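Local coordinates for coiled-coil quantitatively-enriched protein 1 (Schizosaccharomyces pombe, PDB 7CUJ) that links telomeres to the meiotic centrosome component pcp1 and is required for telomere clustering in meiotic prophase, telomere length regulation and chromosome segregation, at residues A[10-22]-A[205-217]. Sequence-based numbering, arbitrary orientation.
Sequences SVLDIGLPMSALQ and QSLVLRLIHLGSI
Arg210 reaches Asp13 along the face of the sheet that also carries Val11, Val208 and Ile212. Its CB lies 3.8 Å from the Leu12 O that accepts its own backbone N-H, CG stays beside that oxygen, and CD passes Val11 CG1 at 4.0 Å. The chain then bends at chi3 (-65°), and NE and NH2 both reach Asp13 OD1, each at 2.7 Å, in a side-on salt bridge with both N-H bonds bent. The guanidinium and carboxylate planes are 47° apart, and OD1 sits tilted from the guanidinium plane. Ile212 CD1 presses on one guanidinium face, while Tyr194 makes a cation-pi contact with the same arginine. A leucine in place of Arg210 would probably leave the Asp13 carboxylate without its close cationic mate and free to turn.

Strand 11-16 is the outermost strand, within this chain, of a six-stranded parallel sheet, and pairs with strand 208-213 through six backbone hydrogen bonds, donated alternately from the two sides, from Leu12 N to Val208 O through Leu214 N to Leu16 O. On the opposite face Ile14 CD1 packs against Leu209 CG (3.7 Å) and Leu211 CD1, with helices 102-112 and 275-294 covering Ile14.

At the C-terminal end of the pair, His213 CD2 comes within 3.1 Å of Leu16 O, Pro17 O lies at the ring edge, and the Gln22 amide lies over one ring face. Water 1 joins His213 NE2 to Gln22 OE1, an oxygen also bonded in its carbonyl plane by Ser19 N; Gln22 NE2 donates to Ile63 O of helix 47-65.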
loop_
_atom_site.group_PDB
_atom_site.type_symbol
_atom_site.label_atom_id
_atom_site.label_comp_id
_atom_site.label_asym_id
_atom_site.label_seq_id
_atom_site.Cartn_x
_atom_site.Cartn_y
_atom_site.Cartn_z
ATOM N N SER A 10 24.253 31.781 -13.559
ATOM C CA SER A 10 25.532 31.012 -13.579
ATOM C C SER A 10 25.230 29.525 -13.746
ATOM O O SER A 10 25.872 28.846 -14.548
ATOM C CB SER A 10 26.337 31.279 -12.332
ATOM O OG SER A 10 27.712 31.003 -12.551
ATOM N N VAL A 11 24.249 29.048 -12.967
ATOM C CA VAL A 11 23.740 27.688 -13.034
ATOM C C VAL A 11 22.521 27.691 -13.955
ATOM O O VAL A 11 21.521 28.333 -13.647
ATOM C CB VAL A 11 23.374 27.176 -11.627
ATOM C CG1 VAL A 11 22.752 25.785 -11.660
ATOM C CG2 VAL A 11 24.566 27.213 -10.679
ATOM N N LEU A 12 22.613 26.964 -15.078
ATOM C CA LEU A 12 21.564 26.968 -16.087
ATOM C C LEU A 12 20.986 25.564 -16.266
ATOM O O LEU A 12 21.724 24.579 -16.258
ATOM C CB LEU A 12 22.136 27.491 -17.409
ATOM C CG LEU A 12 22.700 28.913 -17.384
ATOM C CD1 LEU A 12 23.458 29.215 -18.667
ATOM C CD2 LEU A 12 21.594 29.939 -17.164
ATOM N N ASP A 13 19.661 25.500 -16.462
ATOM C CA ASP A 13 18.938 24.245 -16.586
ATOM C C ASP A 13 18.637 23.940 -18.050
ATOM O O ASP A 13 18.250 24.823 -18.809
ATOM C CB ASP A 13 17.621 24.279 -15.810
ATOM C CG ASP A 13 17.790 24.661 -14.351
ATOM O OD1 ASP A 13 18.863 24.362 -13.789
ATOM O OD2 ASP A 13 16.850 25.262 -13.792
ATOM N N ILE A 14 18.795 22.662 -18.411
ATOM C CA ILE A 14 18.405 22.139 -19.708
ATOM C C ILE A 14 17.278 21.134 -19.484
ATOM O O ILE A 14 17.511 20.012 -19.036
ATOM C CB ILE A 14 19.616 21.516 -20.433
ATOM C CG1 ILE A 14 20.749 22.533 -20.607
ATOM C CG2 ILE A 14 19.196 20.903 -21.762
ATOM C CD1 ILE A 14 22.095 21.926 -20.929
ATOM N N GLY A 15 16.050 21.568 -19.781
ATOM C CA GLY A 15 14.882 20.714 -19.660
ATOM C C GLY A 15 14.782 19.742 -20.831
ATOM O O GLY A 15 14.638 20.160 -21.977
ATOM N N LEU A 16 14.850 18.444 -20.516
ATOM C CA LEU A 16 14.790 17.387 -21.512
ATOM C C LEU A 16 13.602 16.482 -21.204
ATOM O O LEU A 16 13.367 16.135 -20.047
ATOM C CB LEU A 16 16.097 16.589 -21.467
ATOM C CG LEU A 16 17.351 17.330 -21.928
ATOM C CD1 LEU A 16 18.603 16.583 -21.501
ATOM C CD2 LEU A 16 17.342 17.526 -23.436
ATOM N N PRO A 17 12.827 16.052 -22.225
ATOM C CA PRO A 17 11.612 15.273 -21.981
ATOM C C PRO A 17 11.910 13.815 -21.637
ATOM O O PRO A 17 12.913 13.258 -22.079
ATOM C CB PRO A 17 10.864 15.373 -23.320
ATOM C CG PRO A 17 11.966 15.525 -24.354
ATOM C CD PRO A 17 13.075 16.291 -23.658
ATOM N N MET A 18 11.021 13.209 -20.841
ATOM C CA MET A 18 11.128 11.801 -20.495
ATOM C C MET A 18 10.523 10.958 -21.615
ATOM O O MET A 18 9.605 11.394 -22.308
ATOM C CB MET A 18 10.397 11.484 -19.184
ATOM C CG MET A 18 10.918 12.244 -17.981
ATOM S SD MET A 18 10.335 11.509 -16.428
ATOM C CE MET A 18 11.716 10.436 -16.045
ATOM N N SER A 19 11.047 9.738 -21.766
ATOM C CA SER A 19 10.535 8.776 -22.727
ATOM C C SER A 19 9.240 8.159 -22.201
ATOM O O SER A 19 8.916 8.305 -21.024
ATOM C CB SER A 19 11.566 7.717 -22.997
ATOM O OG SER A 19 12.130 7.252 -21.781
ATOM N N ALA A 20 8.519 7.457 -23.086
ATOM C CA ALA A 20 7.289 6.771 -22.722
ATOM C C ALA A 20 7.562 5.756 -21.612
ATOM O O ALA A 20 6.758 5.619 -20.692
ATOM C CB ALA A 20 6.668 6.123 -23.937
ATOM N N LEU A 21 8.714 5.077 -21.705
ATOM C CA LEU A 21 9.156 4.066 -20.753
ATOM C C LEU A 21 9.324 4.696 -19.372
ATOM O O LEU A 21 8.848 4.151 -18.379
ATOM C CB LEU A 21 10.494 3.489 -21.234
ATOM C CG LEU A 21 10.859 2.068 -20.793
ATOM C CD1 LEU A 21 12.367 1.880 -20.808
ATOM C CD2 LEU A 21 10.300 1.711 -19.424
ATOM N N GLN A 22 10.023 5.835 -19.322
ATOM C CA GLN A 22 10.325 6.519 -18.075
ATOM C C GLN A 22 9.031 6.937 -17.380
ATOM O O GLN A 22 8.929 6.845 -16.161
ATOM C CB GLN A 22 11.220 7.733 -18.337
ATOM C CG GLN A 22 12.703 7.406 -18.415
ATOM C CD GLN A 22 13.546 8.597 -18.807
ATOM O OE1 GLN A 22 13.228 9.330 -19.739
ATOM N NE2 GLN A 22 14.644 8.797 -18.099
ATOM N N GLN A 205 33.543 27.754 -9.493
ATOM C CA GLN A 205 33.731 28.876 -10.400
ATOM C C GLN A 205 33.867 28.350 -11.828
ATOM O O GLN A 205 34.977 28.210 -12.339
ATOM C CB GLN A 205 34.961 29.700 -10.008
ATOM C CG GLN A 205 34.715 30.689 -8.877
ATOM C CD GLN A 205 35.815 31.717 -8.742
ATOM O OE1 GLN A 205 36.948 31.509 -9.171
ATOM N NE2 GLN A 205 35.484 32.844 -8.134
ATOM N N SER A 206 32.720 28.048 -12.452
ATOM C CA SER A 206 32.657 27.668 -13.855
ATOM C C SER A 206 31.206 27.636 -14.328
ATOM O O SER A 206 30.282 27.712 -13.520
ATOM C CB SER A 206 33.349 26.348 -14.104
ATOM O OG SER A 206 32.624 25.272 -13.525
ATOM N N LEU A 207 31.031 27.525 -15.652
ATOM C CA LEU A 207 29.730 27.344 -16.276
ATOM C C LEU A 207 29.143 26.006 -15.828
ATOM O O LEU A 207 29.777 24.964 -15.987
ATOM C CB LEU A 207 29.920 27.387 -17.797
ATOM C CG LEU A 207 28.665 27.160 -18.641
ATOM C CD1 LEU A 207 27.777 28.396 -18.639
ATOM C CD2 LEU A 207 29.038 26.777 -20.064
ATOM N N VAL A 208 27.928 26.052 -15.263
ATOM C CA VAL A 208 27.237 24.866 -14.780
ATOM C C VAL A 208 25.961 24.662 -15.594
ATOM O O VAL A 208 25.063 25.503 -15.579
ATOM C CB VAL A 208 26.941 24.945 -13.268
ATOM C CG1 VAL A 208 25.981 23.854 -12.815
ATOM C CG2 VAL A 208 28.214 24.905 -12.438
ATOM N N LEU A 209 25.905 23.525 -16.297
ATOM C CA LEU A 209 24.727 23.081 -17.025
ATOM C C LEU A 209 24.098 21.924 -16.255
ATOM O O LEU A 209 24.808 21.036 -15.787
ATOM C CB LEU A 209 25.164 22.624 -18.420
ATOM C CG LEU A 209 25.084 23.659 -19.544
ATOM C CD1 LEU A 209 25.639 25.011 -19.121
ATOM C CD2 LEU A 209 25.805 23.153 -20.785
ATOM N N ARG A 210 22.767 21.946 -16.127
ATOM C CA ARG A 210 22.041 20.872 -15.466
ATOM C C ARG A 210 21.072 20.227 -16.454
ATOM O O ARG A 210 20.221 20.905 -17.025
ATOM C CB ARG A 210 21.287 21.389 -14.237
ATOM C CG ARG A 210 22.184 21.878 -13.109
ATOM C CD ARG A 210 21.408 22.041 -11.817
ATOM N NE ARG A 210 20.383 23.074 -11.900
ATOM C CZ ARG A 210 19.457 23.298 -10.974
ATOM N NH1 ARG A 210 19.416 22.555 -9.882
ATOM N NH2 ARG A 210 18.573 24.264 -11.140
ATOM N N LEU A 211 21.232 18.916 -16.652
ATOM C CA LEU A 211 20.278 18.114 -17.398
ATOM C C LEU A 211 19.173 17.697 -16.429
ATOM O O LEU A 211 19.417 16.938 -15.492
ATOM C CB LEU A 211 21.006 16.892 -17.976
ATOM C CG LEU A 211 21.764 17.082 -19.295
ATOM C CD1 LEU A 211 22.338 18.483 -19.446
ATOM C CD2 LEU A 211 22.852 16.034 -19.452
ATOM N N ILE A 212 17.968 18.237 -16.653
ATOM C CA ILE A 212 16.833 18.017 -15.775
ATOM C C ILE A 212 15.672 17.487 -16.610
ATOM O O ILE A 212 15.229 18.145 -17.548
ATOM C CB ILE A 212 16.465 19.311 -15.020
ATOM C CG1 ILE A 212 17.603 19.761 -14.097
ATOM C CG2 ILE A 212 15.160 19.132 -14.255
ATOM C CD1 ILE A 212 17.399 21.118 -13.460
ATOM N N HIS A 213 15.187 16.292 -16.257
ATOM C CA HIS A 213 14.063 15.698 -16.962
ATOM C C HIS A 213 12.767 16.411 -16.585
ATOM O O HIS A 213 12.477 16.597 -15.403
ATOM C CB HIS A 213 13.984 14.187 -16.717
ATOM C CG HIS A 213 14.644 13.381 -17.783
ATOM N ND1 HIS A 213 15.659 12.488 -17.508
ATOM C CD2 HIS A 213 14.447 13.336 -19.117
ATOM C CE1 HIS A 213 16.058 11.923 -18.629
ATOM N NE2 HIS A 213 15.329 12.423 -19.630
ATOM N N LEU A 214 12.003 16.798 -17.613
ATOM C CA LEU A 214 10.736 17.487 -17.435
ATOM C C LEU A 214 9.733 16.535 -16.785
ATOM O O LEU A 214 9.481 15.442 -17.296
ATOM C CB LEU A 214 10.225 17.985 -18.792
ATOM C CG LEU A 214 10.959 19.185 -19.396
ATOM C CD1 LEU A 214 10.695 19.280 -20.891
ATOM C CD2 LEU A 214 10.543 20.479 -18.716
ATOM N N GLY A 215 9.192 16.969 -15.640
ATOM C CA GLY A 215 8.118 16.267 -14.954
ATOM C C GLY A 215 8.628 15.193 -13.995
ATOM O O GLY A 215 7.827 14.480 -13.395
ATOM N N SER A 216 9.957 15.095 -13.857
ATOM C CA SER A 216 10.588 14.115 -12.986
ATOM C C SER A 216 10.781 14.707 -11.591
ATOM O O SER A 216 10.401 15.851 -11.349
ATOM C CB SER A 216 11.896 13.640 -13.575
ATOM O OG SER A 216 12.888 14.653 -13.494
ATOM N N ILE A 217 11.385 13.917 -10.690
ATOM C CA ILE A 217 11.748 14.369 -9.354
ATOM C C ILE A 217 12.800 15.473 -9.442
ATOM O O ILE A 217 12.902 16.298 -8.537
ATOM C CB ILE A 217 12.219 13.207 -8.454
ATOM C CG1 ILE A 217 12.356 13.666 -6.999
ATOM C CG2 ILE A 217 13.511 12.591 -8.977
ATOM C CD1 ILE A 217 12.391 12.550 -5.989
HETATM O O HOH W 1 14.481 10.456 -21.993
#